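Local structure of beta-catenin homolog sys-1 (Caenorhabditis elegans, 3C2G) at residues Val531-Cys536 against Lys540-Tyr545; Ile576-Pro581 against Leu613-Glu618; Gly596-Arg601 against Lys607-Leu612. The protein acts as a transcription coregulator in the Wnt asymmetry pathway, directly binding the TCF transcription factor pop-1 and activating or repressing target genes. All blocks are in the same frame, centred on the assembly; numbering follows the deposited sequence.

Contact 1: residues Val531-Cys536 against Lys540-Tyr545; sequences VLMEQC and KEVAQY
M533, a selenomethionine, overlaps the isopropyl group of V542 at two points along its length. Near the root its CG lies 3.7 Å from V542 CB; farther out its CE meets V542 CG1, also at 3.7 Å. The two side chains pass at a slant, and the M533 chain, extended beyond CG, reaches past the valine until CE comes to 4.1 Å from A543 CB. V542 holds CG1 anti to its backbone N (chi1 167°), which turns this methyl to M533 CE, while CG2 serves L532, whose CB stands 3.9 Å from it. One valine thus fills the space before two consecutive residues of the facing helix. An alanine here removes both methyls and would probably leave a gap beside M533 CE and L532 CB, with A543 the remaining neighbour of CE across the contact. The four side chains that meet across the two helices are apolar and buried. Helix 563-579 adds K575 and I576 against M533, and I495 of helix 494-507 packs on both L532 and V542. The axes of 531-535 and 540-544 come within 9.1 Å and run at 156°, nearly antiparallel. The arrangement is a tight helical hairpin, two successive helices folded back across a short connection, as in the stacked helices of an armadillo domain.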
loop_
_atom_site.group_PDB
_atom_site.type_symbol
_atom_site.label_atom_id
_atom_site.label_comp_id
_atom_site.label_asym_id
_atom_site.label_seq_id
_atom_site.Cartn_x
_atom_site.Cartn_y
_atom_site.Cartn_z
ATOM N N VAL A 531 -6.159 5.673 35.488
ATOM C CA VAL A 531 -6.144 7.076 35.131
ATOM C C VAL A 531 -7.478 7.723 35.477
ATOM O O VAL A 531 -7.492 8.776 36.083
ATOM C CB VAL A 531 -5.773 7.286 33.639
ATOM C CG1 VAL A 531 -6.016 8.699 33.229
ATOM C CG2 VAL A 531 -4.305 6.923 33.401
ATOM N N LEU A 532 -8.592 7.074 35.120
ATOM C CA LEU A 532 -9.926 7.596 35.431
ATOM C C LEU A 532 -10.119 7.755 36.928
ATOM O O LEU A 532 -10.671 8.760 37.383
ATOM C CB LEU A 532 -11.025 6.696 34.880
ATOM C CG LEU A 532 -11.317 6.771 33.380
ATOM C CD1 LEU A 532 -11.942 5.459 32.893
ATOM C CD2 LEU A 532 -12.201 7.970 33.032
HETATM N N MSE A 533 -9.657 6.766 37.691
HETATM C CA MSE A 533 -9.745 6.827 39.140
HETATM C C MSE A 533 -9.050 8.073 39.670
HETATM O O MSE A 533 -9.652 8.845 40.415
HETATM C CB MSE A 533 -9.176 5.563 39.778
HETATM C CG MSE A 533 -10.173 4.444 39.853
HETATM SE SE MSE A 533 -9.348 2.730 40.275
HETATM C CE MSE A 533 -10.936 1.691 40.804
ATOM N N GLU A 534 -7.809 8.284 39.234
ATOM C CA GLU A 534 -6.976 9.366 39.739
ATOM C C GLU A 534 -7.364 10.761 39.226
ATOM O O GLU A 534 -7.538 11.697 40.011
ATOM C CB GLU A 534 -5.508 9.078 39.416
ATOM C CG GLU A 534 -4.566 10.227 39.734
ATOM C CD GLU A 534 -3.200 9.760 40.183
ATOM O OE1 GLU A 534 -2.789 8.648 39.793
ATOM O OE2 GLU A 534 -2.540 10.512 40.932
ATOM N N GLN A 535 -7.501 10.881 37.909
ATOM C CA GLN A 535 -7.588 12.170 37.235
ATOM C C GLN A 535 -8.974 12.787 37.247
ATOM O O GLN A 535 -9.112 14.005 37.154
ATOM C CB GLN A 535 -7.105 12.023 35.801
ATOM C CG GLN A 535 -6.018 12.999 35.441
ATOM C CD GLN A 535 -4.689 12.660 36.074
ATOM O OE1 GLN A 535 -3.941 13.550 36.466
ATOM N NE2 GLN A 535 -4.388 11.370 36.183
ATOM N N CYS A 536 -9.997 11.945 37.345
ATOM C CA CYS A 536 -11.381 12.404 37.449
ATOM C C CYS A 536 -11.907 12.314 38.880
ATOM O O CYS A 536 -13.089 12.519 39.116
ATOM C CB CYS A 536 -12.285 11.594 36.520
ATOM S SG CYS A 536 -11.736 11.506 34.797
ATOM N N LYS A 540 -14.372 5.686 43.645
ATOM C CA LYS A 540 -15.634 4.997 43.964
ATOM C C LYS A 540 -16.390 4.577 42.719
ATOM O O LYS A 540 -16.723 3.413 42.555
ATOM C CB LYS A 540 -16.555 5.895 44.798
ATOM C CG LYS A 540 -16.379 5.793 46.289
ATOM C CD LYS A 540 -17.350 4.799 46.914
ATOM C CE LYS A 540 -17.133 4.694 48.432
ATOM N NZ LYS A 540 -18.092 3.744 49.072
ATOM N N GLU A 541 -16.665 5.555 41.862
ATOM C CA GLU A 541 -17.485 5.386 40.674
ATOM C C GLU A 541 -16.920 4.311 39.738
ATOM O O GLU A 541 -17.663 3.453 39.265
ATOM C CB GLU A 541 -17.637 6.742 39.947
ATOM C CG GLU A 541 -18.807 6.840 38.946
ATOM C CD GLU A 541 -18.901 8.193 38.198
ATOM O OE1 GLU A 541 -19.860 8.369 37.405
ATOM O OE2 GLU A 541 -18.033 9.085 38.395
ATOM N N VAL A 542 -15.612 4.352 39.489
ATOM C CA VAL A 542 -14.981 3.370 38.613
ATOM C C VAL A 542 -15.131 1.956 39.163
ATOM O O VAL A 542 -15.501 1.031 38.433
ATOM C CB VAL A 542 -13.479 3.684 38.344
ATOM C CG1 VAL A 542 -12.790 2.501 37.712
ATOM C CG2 VAL A 542 -13.340 4.888 37.444
ATOM N N ALA A 543 -14.850 1.800 40.451
ATOM C CA ALA A 543 -14.956 0.508 41.099
ATOM C C ALA A 543 -16.368 -0.042 40.998
ATOM O O ALA A 543 -16.566 -1.173 40.540
ATOM C CB ALA A 543 -14.526 0.605 42.530
ATOM N N GLN A 544 -17.363 0.750 41.387
ATOM C CA GLN A 544 -18.728 0.223 41.368
ATOM C C GLN A 544 -19.289 0.063 39.953
ATOM O O GLN A 544 -20.097 -0.825 39.714
ATOM C CB GLN A 544 -19.671 0.944 42.348
ATOM C CG GLN A 544 -20.048 2.363 41.999
ATOM C CD GLN A 544 -20.441 3.208 43.225
ATOM O OE1 GLN A 544 -20.724 2.679 44.310
ATOM N NE2 GLN A 544 -20.453 4.531 43.044
ATOM N N TYR A 545 -18.828 0.874 39.007
ATOM C CA TYR A 545 -19.221 0.667 37.610
ATOM C C TYR A 545 -18.432 -0.446 36.900
ATOM O O TYR A 545 -18.640 -0.686 35.710
ATOM C CB TYR A 545 -19.156 1.969 36.806
ATOM C CG TYR A 545 -20.344 2.888 36.980
ATOM C CD1 TYR A 545 -21.474 2.755 36.180
ATOM C CD2 TYR A 545 -20.334 3.899 37.940
ATOM C CE1 TYR A 545 -22.572 3.607 36.334
ATOM C CE2 TYR A 545 -21.420 4.753 38.104
ATOM C CZ TYR A 545 -22.532 4.605 37.300
ATOM O OH TYR A 545 -23.602 5.456 37.458
#

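Contact 2: residues Ile576-Pro581 against Leu613-Glu618; sequences ILEHCP and LSRFPE
The guanidinium of R615 lies over the backbone of helix 563-579 at L577 and E578: E578 N is 3.7 Å above one face and L577 C 4.0 Å above the same face, both offset toward the rim. The ring of F616 has L613 O in its plane at the edge, while L577 approaches it obliquely from across the contact. Here the C-terminal tail of the armadillo domain leaves helix 603-613 through a type I beta turn, L613 to F616, and folds back on the end of an earlier helix. R615 gets its guanidinium there by bending at chi2 (-89°), which lays the outer chain along L577, the two side chains sliding past each other in opposite directions, with R615 CD 3.8 Å from L577 CB. The polar end has two carboxylates near it. The stronger partner is D574, which forms a salt bridge with R615 NE; E578 OE1 adds a long one to R615 NH2, at 3.6 Å, the carboxylate and guanidinium planes being 24° apart. Together with the backbone over its one face, D574 probably limits rotation of the guanidinium, with a smaller share from the exposed E578. L577 itself is buried, touched also by R583, A584 and W587, and it crosses F616 at about a right angle. Its CD1 methyl touches both tail residues, standing 3.8 Å from R615 CB and 4.0 Å from F616 CZ.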
loop_
_atom_site.group_PDB
_atom_site.type_symbol
_atom_site.label_atom_id
_atom_site.label_comp_id
_atom_site.label_asym_id
_atom_site.label_seq_id
_atom_site.Cartn_x
_atom_site.Cartn_y
_atom_site.Cartn_z
ATOM N N ILE A 576 -10.333 -1.412 43.866
ATOM C CA ILE A 576 -11.699 -1.918 43.701
ATOM C C ILE A 576 -12.237 -2.474 45.033
ATOM O O ILE A 576 -13.400 -2.255 45.383
ATOM C CB ILE A 576 -11.822 -2.981 42.565
ATOM C CG1 ILE A 576 -11.623 -2.347 41.190
ATOM C CG2 ILE A 576 -13.190 -3.657 42.592
ATOM C CD1 ILE A 576 -11.253 -3.345 40.121
ATOM N N LEU A 577 -11.380 -3.173 45.773
ATOM C CA LEU A 577 -11.800 -3.818 47.012
ATOM C C LEU A 577 -11.950 -2.838 48.168
ATOM O O LEU A 577 -12.706 -3.098 49.100
ATOM C CB LEU A 577 -10.870 -4.972 47.376
ATOM C CG LEU A 577 -10.860 -6.094 46.337
ATOM C CD1 LEU A 577 -9.900 -7.200 46.715
ATOM C CD2 LEU A 577 -12.262 -6.653 46.129
ATOM N N GLU A 578 -11.247 -1.707 48.095
ATOM C CA GLU A 578 -11.425 -0.626 49.059
ATOM C C GLU A 578 -12.849 -0.079 49.002
ATOM O O GLU A 578 -13.386 0.343 50.023
ATOM C CB GLU A 578 -10.410 0.499 48.817
ATOM C CG GLU A 578 -10.314 1.560 49.927
ATOM C CD GLU A 578 -9.168 2.573 49.688
ATOM O OE1 GLU A 578 -8.026 2.139 49.354
ATOM O OE2 GLU A 578 -9.408 3.806 49.843
ATOM N N HIS A 579 -13.463 -0.097 47.821
ATOM C CA HIS A 579 -14.828 0.432 47.662
ATOM C C HIS A 579 -15.919 -0.640 47.458
ATOM O O HIS A 579 -17.089 -0.397 47.735
ATOM C CB HIS A 579 -14.884 1.494 46.563
ATOM C CG HIS A 579 -13.898 2.603 46.747
ATOM N ND1 HIS A 579 -12.694 2.650 46.074
ATOM C CD2 HIS A 579 -13.930 3.708 47.532
ATOM C CE1 HIS A 579 -12.027 3.731 46.440
ATOM N NE2 HIS A 579 -12.757 4.393 47.321
ATOM N N CYS A 580 -15.537 -1.821 46.988
ATOM C CA CYS A 580 -16.479 -2.938 46.889
ATOM C C CYS A 580 -15.887 -4.147 47.586
ATOM O O CYS A 580 -15.440 -5.088 46.920
ATOM C CB CYS A 580 -16.801 -3.263 45.430
ATOM S SG CYS A 580 -17.356 -1.830 44.462
ATOM N N PRO A 581 -15.893 -4.132 48.936
ATOM C CA PRO A 581 -15.196 -5.121 49.787
ATOM C C PRO A 581 -15.580 -6.581 49.519
ATOM O O PRO A 581 -14.727 -7.474 49.600
ATOM C CB PRO A 581 -15.611 -4.721 51.215
ATOM C CG PRO A 581 -16.081 -3.315 51.121
ATOM C CD PRO A 581 -16.629 -3.134 49.742
ATOM N N LEU A 613 -3.295 -8.631 49.445
ATOM C CA LEU A 613 -3.445 -9.896 50.188
ATOM C C LEU A 613 -4.371 -9.786 51.413
ATOM O O LEU A 613 -5.225 -10.653 51.636
ATOM C CB LEU A 613 -2.073 -10.429 50.609
ATOM C CG LEU A 613 -1.949 -11.886 51.063
ATOM C CD1 LEU A 613 -2.232 -12.863 49.918
ATOM C CD2 LEU A 613 -0.561 -12.138 51.658
ATOM N N SER A 614 -4.219 -8.707 52.179
ATOM C CA SER A 614 -5.002 -8.507 53.399
ATOM C C SER A 614 -6.511 -8.359 53.167
ATOM O O SER A 614 -7.290 -8.402 54.117
ATOM C CB SER A 614 -4.474 -7.303 54.185
ATOM O OG SER A 614 -4.828 -6.083 53.551
ATOM N N ARG A 615 -6.919 -8.183 51.914
ATOM C CA ARG A 615 -8.335 -8.003 51.578
ATOM C C ARG A 615 -9.124 -9.312 51.615
ATOM O O ARG A 615 -10.336 -9.309 51.859
ATOM C CB ARG A 615 -8.494 -7.377 50.189
ATOM C CG ARG A 615 -7.739 -6.081 49.961
ATOM C CD ARG A 615 -8.543 -4.870 50.346
ATOM N NE ARG A 615 -7.855 -3.649 49.944
ATOM C CZ ARG A 615 -8.185 -2.431 50.359
ATOM N NH1 ARG A 615 -9.200 -2.269 51.198
ATOM N NH2 ARG A 615 -7.500 -1.377 49.935
ATOM N N PHE A 616 -8.432 -10.422 51.384
ATOM C CA PHE A 616 -9.087 -11.709 51.163
ATOM C C PHE A 616 -9.399 -12.496 52.433
ATOM O O PHE A 616 -8.762 -12.285 53.464
ATOM C CB PHE A 616 -8.258 -12.536 50.173
ATOM C CG PHE A 616 -8.280 -11.977 48.787
ATOM C CD1 PHE A 616 -9.210 -12.434 47.859
ATOM C CD2 PHE A 616 -7.413 -10.951 48.426
ATOM C CE1 PHE A 616 -9.259 -11.897 46.588
ATOM C CE2 PHE A 616 -7.456 -10.408 47.162
ATOM C CZ PHE A 616 -8.380 -10.880 46.236
ATOM N N PRO A 617 -10.396 -13.402 52.371
ATOM C CA PRO A 617 -10.614 -14.292 53.517
ATOM C C PRO A 617 -9.352 -15.096 53.859
ATOM O O PRO A 617 -8.444 -15.226 53.027
ATOM C CB PRO A 617 -11.734 -15.222 53.035
ATOM C CG PRO A 617 -12.420 -14.468 51.968
ATOM C CD PRO A 617 -11.369 -13.653 51.289
ATOM N N GLU A 618 -9.296 -15.616 55.082
ATOM C CA GLU A 618 -8.138 -16.384 55.537
ATOM C C GLU A 618 -8.117 -17.792 54.933
ATOM O O GLU A 618 -7.043 -18.383 54.768
ATOM C CB GLU A 618 -8.070 -16.431 57.073
ATOM C CG GLU A 618 -6.683 -16.800 57.630
ATOM C CD GLU A 618 -5.535 -16.114 56.878
ATOM O OE1 GLU A 618 -5.431 -14.867 56.929
ATOM O OE2 GLU A 618 -4.740 -16.831 56.229
#

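Contact 3: residues Gly596-Arg601 against Lys607-Leu612; sequences GLTNHR and KAANSL
A609 is the first residue along 607-612 to bear on 596-601, and its CB methyl presses against the backbone at the end of helix 591-598. T598 N lies 3.6 Å from that methyl and L597 C 3.7 Å, with L597 CB a little farther, at 3.9 Å. Such a small side chain lets the main chains draw close: the CA atoms of T598 and A609 are 5.1 Å apart. T598 OG1 also rests on the methyl, at 3.8 Å from A609 CB. N610 comes next and meets the other branch of the threonine. Its CG sits between the backbone N and the carbonyl carbon (chi1 47°), bringing the amide across T598 at about a right angle. T598 CG2, anti to its own backbone N, faces N610 ND2 at a separation too short to be trusted at this resolution, and N610 CB at 3.9 Å. At S611 the side chain turns back into its own helix, OG donating to K607 O at 2.6 Å, with the donor tilted 27° from the carbonyl plane. L612 packs instead on L570, C573 and L577 of helix 563-579. Between the two segments the A609 methyl carries most of the attachment, meeting backbone, L597 CB and the threonine hydroxyl without a directional bond, so the fit here probably depends mainly on shape.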
loop_
_atom_site.group_PDB
_atom_site.type_symbol
_atom_site.label_atom_id
_atom_site.label_comp_id
_atom_site.label_asym_id
_atom_site.label_seq_id
_atom_site.Cartn_x
_atom_site.Cartn_y
_atom_site.Cartn_z
ATOM N N GLY A 596 3.551 -15.231 46.408
ATOM C CA GLY A 596 4.802 -15.137 45.658
ATOM C C GLY A 596 5.187 -13.706 45.317
ATOM O O GLY A 596 6.353 -13.326 45.452
ATOM N N LEU A 597 4.206 -12.905 44.896
ATOM C CA LEU A 597 4.441 -11.511 44.507
ATOM C C LEU A 597 4.837 -10.587 45.666
ATOM O O LEU A 597 5.446 -9.539 45.449
ATOM C CB LEU A 597 3.237 -10.949 43.743
ATOM C CG LEU A 597 3.057 -11.423 42.295
ATOM C CD1 LEU A 597 1.790 -10.838 41.710
ATOM C CD2 LEU A 597 4.261 -11.071 41.422
ATOM N N THR A 598 4.492 -10.984 46.888
ATOM C CA THR A 598 4.863 -10.246 48.099
ATOM C C THR A 598 6.384 -10.167 48.276
ATOM O O THR A 598 6.907 -9.173 48.797
ATOM C CB THR A 598 4.209 -10.880 49.347
ATOM O OG1 THR A 598 2.787 -10.774 49.233
ATOM C CG2 THR A 598 4.660 -10.192 50.642
ATOM N N ASN A 599 7.079 -11.213 47.831
ATOM C CA ASN A 599 8.540 -11.285 47.923
ATOM C C ASN A 599 9.218 -10.981 46.582
ATOM O O ASN A 599 10.259 -11.556 46.254
ATOM C CB ASN A 599 8.976 -12.663 48.450
ATOM C CG ASN A 599 8.155 -13.127 49.653
ATOM O OD1 ASN A 599 7.956 -12.385 50.622
ATOM N ND2 ASN A 599 7.678 -14.366 49.590
ATOM N N HIS A 600 8.622 -10.075 45.811
ATOM C CA HIS A 600 9.127 -9.741 44.482
ATOM C C HIS A 600 10.311 -8.791 44.569
ATOM O O HIS A 600 10.384 -7.956 45.476
ATOM C CB HIS A 600 8.021 -9.121 43.619
ATOM C CG HIS A 600 8.320 -9.126 42.151
ATOM N ND1 HIS A 600 8.797 -8.018 41.484
ATOM C CD2 HIS A 600 8.204 -10.103 41.220
ATOM C CE1 HIS A 600 8.963 -8.312 40.205
ATOM N NE2 HIS A 600 8.609 -9.571 40.019
ATOM N N ARG A 601 11.227 -8.937 43.611
ATOM C CA ARG A 601 12.388 -8.060 43.447
ATOM C C ARG A 601 11.984 -6.588 43.593
ATOM O O ARG A 601 12.495 -5.880 44.465
ATOM C CB ARG A 601 13.028 -8.299 42.071
ATOM C CG ARG A 601 12.636 -9.634 41.425
ATOM C CD ARG A 601 13.159 -9.780 39.992
ATOM N NE ARG A 601 14.552 -10.232 39.943
ATOM C CZ ARG A 601 14.958 -11.486 40.158
ATOM N NH1 ARG A 601 14.085 -12.446 40.451
ATOM N NH2 ARG A 601 16.250 -11.784 40.088
ATOM N N LYS A 607 4.955 -4.205 47.725
ATOM C CA LYS A 607 4.083 -3.413 48.598
ATOM C C LYS A 607 2.605 -3.537 48.217
ATOM O O LYS A 607 1.744 -3.669 49.088
ATOM C CB LYS A 607 4.508 -1.938 48.614
ATOM N N ALA A 608 2.319 -3.495 46.916
ATOM C CA ALA A 608 0.947 -3.615 46.419
ATOM C C ALA A 608 0.383 -5.002 46.714
ATOM O O ALA A 608 -0.768 -5.141 47.140
ATOM C CB ALA A 608 0.904 -3.334 44.937
ATOM N N ALA A 609 1.223 -6.013 46.493
ATOM C CA ALA A 609 0.866 -7.409 46.701
ATOM C C ALA A 609 0.298 -7.691 48.091
ATOM O O ALA A 609 -0.818 -8.206 48.201
ATOM C CB ALA A 609 2.057 -8.311 46.411
ATOM N N ASN A 610 1.034 -7.350 49.151
ATOM C CA ASN A 610 0.528 -7.652 50.496
ATOM C C ASN A 610 -0.594 -6.739 50.970
ATOM O O ASN A 610 -1.445 -7.159 51.764
ATOM C CB ASN A 610 1.639 -7.854 51.552
ATOM C CG ASN A 610 2.704 -6.779 51.516
ATOM O OD1 ASN A 610 2.420 -5.594 51.705
ATOM N ND2 ASN A 610 3.952 -7.192 51.301
ATOM N N SER A 611 -0.641 -5.519 50.443
ATOM C CA SER A 611 -1.809 -4.658 50.649
ATOM C C SER A 611 -3.062 -5.321 50.076
ATOM O O SER A 611 -4.115 -5.303 50.706
ATOM C CB SER A 611 -1.612 -3.286 50.008
ATOM O OG SER A 611 -0.348 -2.746 50.331
ATOM N N LEU A 612 -2.935 -5.909 48.887
ATOM C CA LEU A 612 -4.035 -6.634 48.253
ATOM C C LEU A 612 -4.340 -7.953 48.971
ATOM O O LEU A 612 -5.504 -8.341 49.095
ATOM C CB LEU A 612 -3.755 -6.873 46.761
ATOM C CG LEU A 612 -4.771 -7.645 45.904
ATOM C CD1 LEU A 612 -6.153 -7.007 45.917
ATOM C CD2 LEU A 612 -4.275 -7.782 44.486
#

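From the N terminus, contact 1 comes first: it closes the short connection between helix 515-535 and helix 539-544 and is complete before the others begin. Helix 563-579 follows and borders it, with K540 CG 3.4 Å from H579 CD2. Contact 2 opens at the end of that helix and closes a much longer loop, returning only with the C-terminal tail. Within that loop lies contact 3, which folds helix 603-613 back on helix 591-598. Its second segment runs directly into the tail of contact 2, and L612 CD1 touches L577 CD1. Centres of contacts 1 and 2 are about 17 Å apart, those of contacts 2 and 3 about 15 Å. Together the three tie the last helices to the C-terminal tail.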